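Local coordinates for BH0493 protein (PDB 2QEE), which binds zinc and is probably a metal-dependent hydrolase of the amidohydrolase superfamily, at residues Leu171-Asp174 and Pro175-Asn178; Asp212-Arg216 and Met217-Tyr221; Asp244-Leu247 and Pro248-Lys252; Arg359-Glu362 and Gln363-Tyr366. All coordinates share one frame; numbering follows the deposited sequence.

Interaction 1: residues Leu171-Asp174 and Pro175-Asn178; sequences LRLD and PLLN
In one of its two conformers Arg172 turns CG away from its own backbone N (chi1 177°) and runs extended to NE, which carries its guanidinium to the ring of Pro175; the two side chains cross at about a right angle. There Arg172 NH1 lies 3.4 Å from Pro175 CD, coming in obliquely. Over one face of the same guanidinium lies the carboxylate carbon of Asp174. Arg172 NH2 is 3.2 Å from Asp174 OD2, but that oxygen stands well out of the guanidinium plane, a salt bridge of charges at which no N-H is aimed. Arg172 NH1 has a salt bridge of its own to Asp147, and Asp174 OD2 is hydrogen-bonded to Ser225. Leu173, at the N-cap, offers its O to Leu177 N at 3.0 Å in an almost straight bond (169°), and Asp174 O takes Asn178 N at 2.7 Å. Pro175, without an N-H, fits this first turn because no earlier helical carbonyl needs its hydrogen. Leu177 brings its CD1 to 4.0 Å from Leu173 CB, the apolar side of the turn. Asn178 lies alongside Asp174, amide and carboxylate planes 64° apart, its ends bound to Ser225 and Arg238. With an alanine here, CG and CD are gone, and Arg172 NH1 would probably lose the carbons it packs against, opening a gap there, though Asp147 and Asp174 remain. The strand-to-helix step from 171-172 into 174-178 is a helix N terminus beside the metal site: the Arg172 side chain lies about 5 Å from that of the zinc ligand His30.

Interaction 2: residues Asp212-Arg216 and Met217-Tyr221; sequences DWIER and MDPVY
Met217 packs back on Trp213, one helical turn earlier, and most of its side-chain atoms meet that residue. CB begins against the backbone, 3.3 Å from Trp213 O. Because CG stands beside the backbone N (chi1 -77°), the chain leads to the indole, which it crosses at a slant, and Met217 CG comes to 4.0 Å from Trp213 CE3. From there it is extended. SD sits 5.4 Å from the centroid of the Trp213 six-membered ring, 63° off the ring normal, an oblique Met-aromatic contact. The tip, Met217 CE, makes the closest approach to the ring, at 3.6 Å from Trp213 CE3, with CZ3 next to it. Arg216 lays its NH1 over the centre of a face of the same indole. In the backbone the last helical bonds run from Met217 N to Trp213 O (2.8 Å) and from Asp218 N to Ile214 O (2.9 Å). Ile214 O also accepts a water that makes a weak bond to Asp218 OD1, while Asp218 OD2 pairs with Arg416. Pro219 then crosses Ile214 at about a right angle, its CG 4.1 Å from Ile214 CG1. Asp218, with positive phi (50°), followed by a proline, marks the C-terminal end of helix 200-217, where the chain leaves for strand 222-226 with methionine and tryptophan facing Leu171 of strand 171-172.

Interaction 3: residues Asp244-Leu247 and Pro248-Lys252; sequences DCLL and PVAEK
A proline kink in helix 237-253, the helix of the beta-alpha-beta unit that links the parallel strands 222-226 and 257-264, sets Pro248 against the backbone of Asp244 and Cys245. Having no N-H, Pro248 cannot bond to the carbonyl one turn back, and its ring takes up the place: Pro248 CG lies 3.6 Å from Asp244 O and Pro248 CD 3.4 Å from Cys245 O. The turn before it, at 244-246, is of the wider pi type. Next to the ring the fit is tight, since Leu247 CB is only 3.4 Å from Pro248 CD, closer than carbons usually come. Regular bonding resumes at once. Val249 N donates to Cys245 O at 3.1 Å, Ala250 N to Leu246 O at 2.8 Å, and Glu251 N to Leu247 O at 2.9 Å. Val249 directs CG1 away from its backbone N (chi1 169°), which leaves CG2 over the turn before, 3.2 Å from Cys245 O. Ala250 CB points back along the helix and rests 3.3 Å from Leu246 O. Outside the two segments, Leu247 O has a second donor in Asn296, Asp244 OD2 is bonded to Trp198, and Val249 packs on helix 200-217. The chemistry is therefore mostly that of the backbone: one N-H is absent, the pyrrolidine ring sets C-H groups against Asp244 O, the carbonyl that N-H would have served, and beside Cys245 O, which Val249 N already bonds, and the bonds from residues 249 to 251 hold the helix together past the bend.

Interaction 4: residues Arg359-Glu362 and Gln363-Tyr366; sequences RVLE and QLIY
Gln363 reaches back along the chain to Arg359 and Val360, and with Glu362 and Leu361 it carries most of this contact. Its CG sits beside the backbone N (chi1 -66°) and the rest is extended, so the amide lies across Val360 at about a right angle, Gln363 CD 3.8 Å from Val360 CB. Gln363 OE1 takes two backbone donors: Arg359 N at 2.9 Å, nearly in line with the amide C=O, and Val360 N at 3.0 Å, well above the amide plane (69° out of it). That double grip, the Arg359 bond bent at its hydrogen, probably limits the rotation of the amide. A leucine in its place has no acceptor, and both N-H groups would probably be left without their side-chain mate, weakening one of the ties between loop and helix. The main chain closes the other way, Gln363 N donating to Val360 O at 2.9 Å across a type I turn. Glu362 passes its O to Ile365 N at 2.9 Å, while its side chain, bent at chi2, leads off to Gln129 and the backbone N of Asp43. Leu361 gives its O to Leu364 N at 3.2 Å, and Leu361 CD1 meets Leu364 CD1 at 4.2 Å, both leucines packing on helix 126-136. Three successive bonds from residue i+3 back to i lead from the type I turn into helix 363-388. The loop before it carries the zinc ligand Asp357, and the Arg359 side chain lies about 6 Å from the bound zinc ion, so the turn joins the metal site to that long helix.

In the fold
Along the chain the four contacts come in series; each joins adjoining segments, so none encloses a long loop and none nests in or crosses another. Interaction 1 leads from strand 171-172 into a short helix, interaction 2 ends helix 200-217, and interaction 3 bends helix 237-253. These three touch: Leu171 N has a probable hydrogen bond to Tyr221 O, Leu173 and Leu177 pack on Leu246, and Ile214 meets Val249, tying neighbouring helices to the parallel strands. Interaction 4 opens helix 363-388 on the opposite side of the chain's centre from interactions 1 and 3, its centre about 25 Å from that of interaction 1; Arg172 and Arg359 nevertheless both approach His30.

Interaction 1: residues Leu171-Asp174 and Pro175-Asn178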
loop_
_atom_site.group_PDB
_atom_site.type_symbol
_atom_site.label_atom_id
_atom_site.label_comp_id
_atom_site.label_asym_id
_atom_site.label_seq_id
_atom_site.Cartn_x
_atom_site.Cartn_y
_atom_site.Cartn_z
ATOM N N LEU C 171 10.693 -30.223 4.430
ATOM C CA LEU C 171 9.601 -31.221 4.330
ATOM C C LEU C 171 8.318 -30.460 3.973
ATOM O O LEU C 171 7.797 -29.765 4.839
ATOM C CB LEU C 171 9.446 -31.966 5.677
ATOM C CG LEU C 171 8.356 -33.042 5.811
ATOM C CD1 LEU C 171 8.441 -34.035 4.618
ATOM C CD2 LEU C 171 8.496 -33.736 7.164
ATOM N N ARG C 172 7.864 -30.616 2.728
ATOM C CA ARG C 172 6.647 -29.953 2.220
ATOM C C ARG C 172 5.444 -30.810 2.592
ATOM O O ARG C 172 5.402 -32.002 2.252
ATOM C CB ARG C 172 6.749 -29.746 0.701
ATOM C CG ARG C 172 5.497 -29.117 0.073
ATOM C CD ARG C 172 5.447 -29.264 -1.426
ATOM N NE ARG C 172 4.373 -28.431 -1.975
ATOM C CZ ARG C 172 3.154 -28.889 -2.224
ATOM N NH1 ARG C 172 2.893 -30.160 -1.981
ATOM N NH2 ARG C 172 2.206 -28.085 -2.714
ATOM N N LEU C 173 4.464 -30.204 3.258
ATOM C CA LEU C 173 3.335 -30.988 3.808
ATOM C C LEU C 173 1.931 -30.650 3.279
ATOM O O LEU C 173 0.958 -31.147 3.854
ATOM C CB LEU C 173 3.361 -30.932 5.324
ATOM C CG LEU C 173 4.573 -31.596 6.030
ATOM C CD1 LEU C 173 4.539 -31.316 7.502
ATOM C CD2 LEU C 173 4.623 -33.101 5.685
ATOM N N ASP C 174 1.822 -29.903 2.175
ATOM C CA ASP C 174 0.521 -29.457 1.646
ATOM C C ASP C 174 -0.502 -30.638 1.530
ATOM O O ASP C 174 -1.619 -30.517 2.022
ATOM C CB ASP C 174 0.690 -28.726 0.309
ATOM C CG ASP C 174 1.465 -27.411 0.488
ATOM O OD1 ASP C 174 2.356 -27.385 1.317
ATOM O OD2 ASP C 174 1.159 -26.424 -0.166
ATOM N N PRO C 175 -0.099 -31.758 0.902
ATOM C CA PRO C 175 -1.090 -32.832 0.666
ATOM C C PRO C 175 -1.627 -33.384 1.960
ATOM O O PRO C 175 -2.840 -33.711 2.044
ATOM C CB PRO C 175 -0.281 -33.887 -0.096
ATOM C CG PRO C 175 0.808 -33.050 -0.842
ATOM C CD PRO C 175 1.209 -32.091 0.296
ATOM N N LEU C 176 -0.771 -33.495 2.966
ATOM C CA LEU C 176 -1.199 -33.913 4.289
ATOM C C LEU C 176 -2.098 -32.928 5.026
ATOM O O LEU C 176 -3.125 -33.301 5.564
ATOM C CB LEU C 176 -0.011 -34.297 5.161
ATOM C CG LEU C 176 -0.313 -34.655 6.612
ATOM C CD1 LEU C 176 -0.940 -36.090 6.602
ATOM C CD2 LEU C 176 0.963 -34.674 7.489
ATOM N N LEU C 177 -1.690 -31.668 5.084
ATOM C CA LEU C 177 -2.495 -30.716 5.833
ATOM C C LEU C 177 -3.747 -30.253 5.094
ATOM O O LEU C 177 -4.754 -30.029 5.743
ATOM C CB LEU C 177 -1.644 -29.473 6.216
ATOM C CG LEU C 177 -0.735 -29.604 7.438
ATOM C CD1 LEU C 177 -0.013 -30.886 7.429
ATOM C CD2 LEU C 177 0.288 -28.471 7.456
ATOM N N ASN C 178 -3.640 -30.067 3.772
ATOM C CA ASN C 178 -4.676 -29.409 2.962
ATOM C C ASN C 178 -5.589 -30.405 2.262
ATOM O O ASN C 178 -6.687 -30.030 1.852
ATOM C CB ASN C 178 -4.055 -28.527 1.883
ATOM C CG ASN C 178 -3.308 -27.339 2.481
ATOM O OD1 ASN C 178 -3.488 -27.040 3.666
ATOM N ND2 ASN C 178 -2.413 -26.730 1.687
#

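Interaction 2: residues Asp212-Arg216 and Met217-Tyr221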
loop_
_atom_site.group_PDB
_atom_site.type_symbol
_atom_site.label_atom_id
_atom_site.label_comp_id
_atom_site.label_asym_id
_atom_site.label_seq_id
_atom_site.Cartn_x
_atom_site.Cartn_y
_atom_site.Cartn_z
ATOM N N ASP C 212 9.215 -40.142 10.590
ATOM C CA ASP C 212 9.946 -40.988 9.644
ATOM C C ASP C 212 10.546 -40.142 8.552
ATOM O O ASP C 212 11.667 -40.390 8.090
ATOM C CB ASP C 212 9.033 -42.042 8.964
ATOM C CG ASP C 212 8.688 -43.242 9.879
ATOM O OD1 ASP C 212 9.262 -43.376 10.977
ATOM O OD2 ASP C 212 7.813 -44.038 9.487
ATOM N N TRP C 213 9.825 -39.105 8.125
ATOM C CA TRP C 213 10.371 -38.272 7.043
ATOM C C TRP C 213 11.415 -37.275 7.566
ATOM O O TRP C 213 12.370 -36.982 6.872
ATOM C CB TRP C 213 9.240 -37.578 6.285
ATOM C CG TRP C 213 8.710 -38.547 5.296
ATOM C CD1 TRP C 213 7.537 -39.256 5.376
ATOM C CD2 TRP C 213 9.383 -38.992 4.120
ATOM N NE1 TRP C 213 7.440 -40.104 4.279
ATOM C CE2 TRP C 213 8.565 -39.953 3.500
ATOM C CE3 TRP C 213 10.608 -38.669 3.526
ATOM C CZ2 TRP C 213 8.926 -40.573 2.296
ATOM C CZ3 TRP C 213 10.964 -39.276 2.330
ATOM C CH2 TRP C 213 10.125 -40.219 1.726
ATOM N N ILE C 214 11.244 -36.831 8.790
ATOM C CA ILE C 214 12.245 -36.006 9.470
ATOM C C ILE C 214 13.546 -36.781 9.560
ATOM O O ILE C 214 14.582 -36.270 9.200
ATOM C CB ILE C 214 11.776 -35.552 10.853
ATOM C CG1 ILE C 214 10.689 -34.441 10.718
ATOM C CG2 ILE C 214 13.004 -35.010 11.686
ATOM C CD1 ILE C 214 9.955 -34.156 11.973
ATOM N N GLU C 215 13.477 -38.034 10.000
ATOM C CA GLU C 215 14.662 -38.872 10.144
ATOM C C GLU C 215 15.348 -39.054 8.793
ATOM O O GLU C 215 16.559 -38.919 8.658
ATOM C CB GLU C 215 14.230 -40.227 10.711
ATOM C CG GLU C 215 15.270 -41.322 10.645
ATOM C CD GLU C 215 14.808 -42.579 11.353
ATOM O OE1 GLU C 215 13.576 -42.762 11.545
ATOM O OE2 GLU C 215 15.693 -43.384 11.736
ATOM N N ARG C 216 14.555 -39.354 7.785
ATOM C CA ARG C 216 15.054 -39.561 6.452
ATOM C C ARG C 216 15.709 -38.312 5.789
ATOM O O ARG C 216 16.785 -38.403 5.155
ATOM C CB ARG C 216 13.921 -40.077 5.579
ATOM C CG ARG C 216 14.365 -40.668 4.278
ATOM C CD ARG C 216 13.207 -41.484 3.633
ATOM N NE ARG C 216 12.848 -42.737 4.339
ATOM C CZ ARG C 216 11.656 -42.995 4.882
ATOM N NH1 ARG C 216 10.671 -42.114 4.822
ATOM N NH2 ARG C 216 11.438 -44.152 5.483
ATOM N N MET C 217 15.035 -37.166 5.895
ATOM C CA MET C 217 15.416 -35.987 5.108
ATOM C C MET C 217 16.309 -35.018 5.861
ATOM O O MET C 217 16.985 -34.182 5.221
ATOM C CB MET C 217 14.155 -35.226 4.710
ATOM C CG MET C 217 13.368 -35.822 3.583
ATOM S SD MET C 217 11.986 -34.712 3.193
ATOM C CE MET C 217 11.278 -35.598 1.810
ATOM N N ASP C 218 16.252 -35.080 7.186
ATOM C CA ASP C 218 16.871 -34.107 8.067
ATOM C C ASP C 218 16.489 -32.661 7.664
ATOM O O ASP C 218 17.349 -31.805 7.529
ATOM C CB ASP C 218 18.388 -34.244 8.085
ATOM C CG ASP C 218 19.022 -33.407 9.182
ATOM O OD1 ASP C 218 18.331 -33.034 10.177
ATOM O OD2 ASP C 218 20.225 -33.095 9.053
ATOM N N PRO C 219 15.190 -32.376 7.589
ATOM C CA PRO C 219 14.767 -31.089 7.007
ATOM C C PRO C 219 15.134 -29.948 7.950
ATOM O O PRO C 219 15.114 -30.108 9.187
ATOM C CB PRO C 219 13.227 -31.259 6.927
ATOM C CG PRO C 219 12.897 -32.127 8.121
ATOM C CD PRO C 219 14.046 -33.142 8.120
ATOM N N VAL C 220 15.424 -28.771 7.378
ATOM C CA VAL C 220 15.621 -27.561 8.158
ATOM C C VAL C 220 14.330 -26.935 8.668
ATOM O O VAL C 220 14.335 -26.187 9.637
ATOM C CB VAL C 220 16.516 -26.539 7.350
ATOM C CG1 VAL C 220 17.906 -27.164 7.142
ATOM C CG2 VAL C 220 15.910 -26.214 6.062
ATOM N N TYR C 221 13.217 -27.219 7.994
ATOM C CA TYR C 221 11.895 -26.831 8.470
ATOM C C TYR C 221 10.864 -27.707 7.754
ATOM O O TYR C 221 11.203 -28.375 6.748
ATOM C CB TYR C 221 11.607 -25.295 8.270
ATOM C CG TYR C 221 11.765 -24.768 6.855
ATOM C CD1 TYR C 221 10.744 -24.971 5.905
ATOM C CD2 TYR C 221 12.902 -23.989 6.469
ATOM C CE1 TYR C 221 10.852 -24.506 4.549
ATOM C CE2 TYR C 221 13.023 -23.494 5.142
ATOM C CZ TYR C 221 11.995 -23.763 4.185
ATOM O OH TYR C 221 12.097 -23.253 2.905
HETATM O O HOH W 1 16.871 -35.956 11.236
#

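Interaction 3: residues Asp244-Leu247 and Pro248-Lys252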
loop_
_atom_site.group_PDB
_atom_site.type_symbol
_atom_site.label_atom_id
_atom_site.label_comp_id
_atom_site.label_asym_id
_atom_site.label_seq_id
_atom_site.Cartn_x
_atom_site.Cartn_y
_atom_site.Cartn_z
ATOM N N ASP C 244 -2.518 -31.377 16.855
ATOM C CA ASP C 244 -2.254 -32.663 17.510
ATOM C C ASP C 244 -0.962 -33.334 17.083
ATOM O O ASP C 244 -0.442 -34.168 17.831
ATOM C CB ASP C 244 -3.406 -33.654 17.270
ATOM C CG ASP C 244 -4.695 -33.250 17.936
ATOM O OD1 ASP C 244 -4.684 -32.430 18.882
ATOM O OD2 ASP C 244 -5.748 -33.780 17.477
ATOM N N CYS C 245 -0.443 -33.012 15.894
ATOM C CA CYS C 245 0.669 -33.749 15.325
ATOM C C CYS C 245 1.858 -32.849 15.023
ATOM O O CYS C 245 2.980 -33.084 15.477
ATOM C CB CYS C 245 0.255 -34.507 14.053
ATOM S SG CYS C 245 -1.248 -35.564 14.262
ATOM N N LEU C 246 1.624 -31.831 14.211
ATOM C CA LEU C 246 2.752 -31.114 13.612
ATOM C C LEU C 246 3.460 -30.293 14.684
ATOM O O LEU C 246 4.675 -30.344 14.755
ATOM C CB LEU C 246 2.257 -30.209 12.457
ATOM C CG LEU C 246 3.399 -29.567 11.682
ATOM C CD1 LEU C 246 2.995 -29.443 10.241
ATOM C CD2 LEU C 246 3.782 -28.195 12.321
ATOM N N LEU C 247 2.711 -29.511 15.464
ATOM C CA LEU C 247 3.329 -28.589 16.432
ATOM C C LEU C 247 4.103 -29.384 17.489
ATOM O O LEU C 247 5.277 -29.072 17.747
ATOM C CB LEU C 247 2.289 -27.659 17.062
ATOM C CG LEU C 247 1.745 -26.593 16.083
ATOM C CD1 LEU C 247 0.691 -25.744 16.757
ATOM C CD2 LEU C 247 2.886 -25.720 15.517
ATOM N N PRO C 248 3.469 -30.450 18.075
ATOM C CA PRO C 248 4.275 -31.243 19.053
ATOM C C PRO C 248 5.557 -31.856 18.466
ATOM O O PRO C 248 6.610 -31.781 19.105
ATOM C CB PRO C 248 3.327 -32.378 19.473
ATOM C CG PRO C 248 1.931 -31.870 19.146
ATOM C CD PRO C 248 2.082 -30.955 17.958
ATOM N N VAL C 249 5.482 -32.441 17.269
ATOM C CA VAL C 249 6.663 -32.997 16.587
ATOM C C VAL C 249 7.735 -31.934 16.324
ATOM O O VAL C 249 8.947 -32.128 16.577
ATOM C CB VAL C 249 6.297 -33.790 15.304
ATOM C CG1 VAL C 249 7.517 -34.130 14.466
ATOM C CG2 VAL C 249 5.537 -35.070 15.657
ATOM N N ALA C 250 7.275 -30.775 15.837
ATOM C CA ALA C 250 8.195 -29.658 15.583
ATOM C C ALA C 250 8.924 -29.221 16.844
ATOM O O ALA C 250 10.137 -28.924 16.780
ATOM C CB ALA C 250 7.403 -28.452 14.977
ATOM N N GLU C 251 8.180 -29.138 17.954
ATOM C CA GLU C 251 8.747 -28.696 19.226
ATOM C C GLU C 251 9.792 -29.712 19.672
ATOM O O GLU C 251 10.912 -29.372 19.999
ATOM C CB GLU C 251 7.690 -28.523 20.319
ATOM C CG GLU C 251 8.303 -27.931 21.578
ATOM C CD GLU C 251 7.362 -27.798 22.719
ATOM O OE1 GLU C 251 6.155 -27.996 22.542
ATOM O OE2 GLU C 251 7.850 -27.466 23.825
ATOM N N LYS C 252 9.407 -30.973 19.634
ATOM C CA LYS C 252 10.298 -32.047 20.065
ATOM C C LYS C 252 11.616 -32.057 19.287
ATOM O O LYS C 252 12.697 -32.208 19.882
ATOM C CB LYS C 252 9.571 -33.370 19.911
ATOM C CG LYS C 252 10.426 -34.561 20.259
ATOM C CD LYS C 252 9.568 -35.770 20.392
ATOM C CE LYS C 252 10.382 -36.912 20.979
ATOM N NZ LYS C 252 9.483 -38.063 21.230
#

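Interaction 4: residues Arg359-Glu362 and Gln363-Tyr366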
loop_
_atom_site.group_PDB
_atom_site.type_symbol
_atom_site.label_atom_id
_atom_site.label_comp_id
_atom_site.label_asym_id
_atom_site.label_seq_id
_atom_site.Cartn_x
_atom_site.Cartn_y
_atom_site.Cartn_z
ATOM N N ARG C 359 12.360 -22.171 -9.561
ATOM C CA ARG C 359 11.940 -23.475 -10.134
ATOM C C ARG C 359 12.880 -24.008 -11.188
ATOM O O ARG C 359 12.893 -25.225 -11.462
ATOM C CB ARG C 359 10.540 -23.356 -10.734
ATOM C CG ARG C 359 9.485 -23.184 -9.657
ATOM C CD ARG C 359 8.093 -23.189 -10.271
ATOM N NE ARG C 359 7.122 -23.349 -9.196
ATOM C CZ ARG C 359 6.608 -24.518 -8.829
ATOM N NH1 ARG C 359 6.953 -25.628 -9.486
ATOM N NH2 ARG C 359 5.747 -24.574 -7.817
ATOM N N VAL C 360 13.641 -23.116 -11.802
ATOM C CA VAL C 360 14.572 -23.465 -12.874
ATOM C C VAL C 360 15.926 -22.980 -12.385
ATOM O O VAL C 360 16.058 -21.823 -11.937
ATOM C CB VAL C 360 14.203 -22.782 -14.188
ATOM C CG1 VAL C 360 15.261 -23.076 -15.269
ATOM C CG2 VAL C 360 12.775 -23.220 -14.656
ATOM N N LEU C 361 16.919 -23.868 -12.451
ATOM C CA LEU C 361 18.239 -23.605 -11.870
ATOM C C LEU C 361 18.788 -22.211 -12.166
ATOM O O LEU C 361 19.156 -21.502 -11.233
ATOM C CB LEU C 361 19.269 -24.621 -12.387
ATOM C CG LEU C 361 20.712 -24.470 -11.877
ATOM C CD1 LEU C 361 20.834 -24.539 -10.369
ATOM C CD2 LEU C 361 21.513 -25.589 -12.576
ATOM N N GLU C 362 18.798 -21.807 -13.437
ATOM C CA GLU C 362 19.436 -20.517 -13.826
ATOM C C GLU C 362 18.778 -19.286 -13.211
ATOM O O GLU C 362 19.438 -18.231 -13.141
ATOM C CB GLU C 362 19.462 -20.307 -15.326
ATOM C CG GLU C 362 20.399 -21.264 -16.074
ATOM C CD GLU C 362 19.843 -22.689 -16.234
ATOM O OE1 GLU C 362 18.673 -22.967 -15.908
ATOM O OE2 GLU C 362 20.611 -23.530 -16.736
ATOM N N GLN C 363 17.554 -19.428 -12.726
ATOM C CA GLN C 363 16.856 -18.310 -12.086
ATOM C C GLN C 363 17.565 -17.785 -10.821
ATOM O O GLN C 363 17.356 -16.638 -10.394
ATOM C CB GLN C 363 15.450 -18.708 -11.711
ATOM C CG GLN C 363 14.552 -18.989 -12.919
ATOM C CD GLN C 363 13.194 -19.557 -12.544
ATOM O OE1 GLN C 363 13.022 -20.155 -11.498
ATOM N NE2 GLN C 363 12.214 -19.375 -13.421
ATOM N N LEU C 364 18.388 -18.601 -10.184
ATOM C CA LEU C 364 19.230 -18.108 -9.080
ATOM C C LEU C 364 20.004 -16.895 -9.537
ATOM O O LEU C 364 20.195 -15.965 -8.721
ATOM C CB LEU C 364 20.225 -19.187 -8.623
ATOM C CG LEU C 364 19.557 -20.353 -7.959
ATOM C CD1 LEU C 364 20.680 -21.340 -7.579
ATOM C CD2 LEU C 364 18.869 -19.906 -6.686
ATOM N N ILE C 365 20.403 -16.849 -10.809
ATOM C CA ILE C 365 21.229 -15.726 -11.271
ATOM C C ILE C 365 20.385 -14.442 -11.132
ATOM O O ILE C 365 20.797 -13.498 -10.434
ATOM C CB ILE C 365 21.690 -15.897 -12.731
ATOM C CG1 ILE C 365 22.619 -17.119 -12.806
ATOM C CG2 ILE C 365 22.511 -14.640 -13.213
ATOM C CD1 ILE C 365 23.074 -17.469 -14.265
ATOM N N TYR C 366 19.229 -14.415 -11.802
ATOM C CA TYR C 366 18.457 -13.126 -11.824
ATOM C C TYR C 366 17.753 -12.853 -10.512
ATOM O O TYR C 366 17.609 -11.659 -10.087
ATOM C CB TYR C 366 17.486 -13.044 -12.983
ATOM C CG TYR C 366 16.052 -13.494 -12.778
ATOM C CD1 TYR C 366 15.138 -12.691 -12.072
ATOM C CD2 TYR C 366 15.574 -14.711 -13.349
ATOM C CE1 TYR C 366 13.799 -13.003 -11.985
ATOM C CE2 TYR C 366 14.216 -15.038 -13.231
ATOM C CZ TYR C 366 13.344 -14.212 -12.534
ATOM O OH TYR C 366 11.997 -14.518 -12.427
#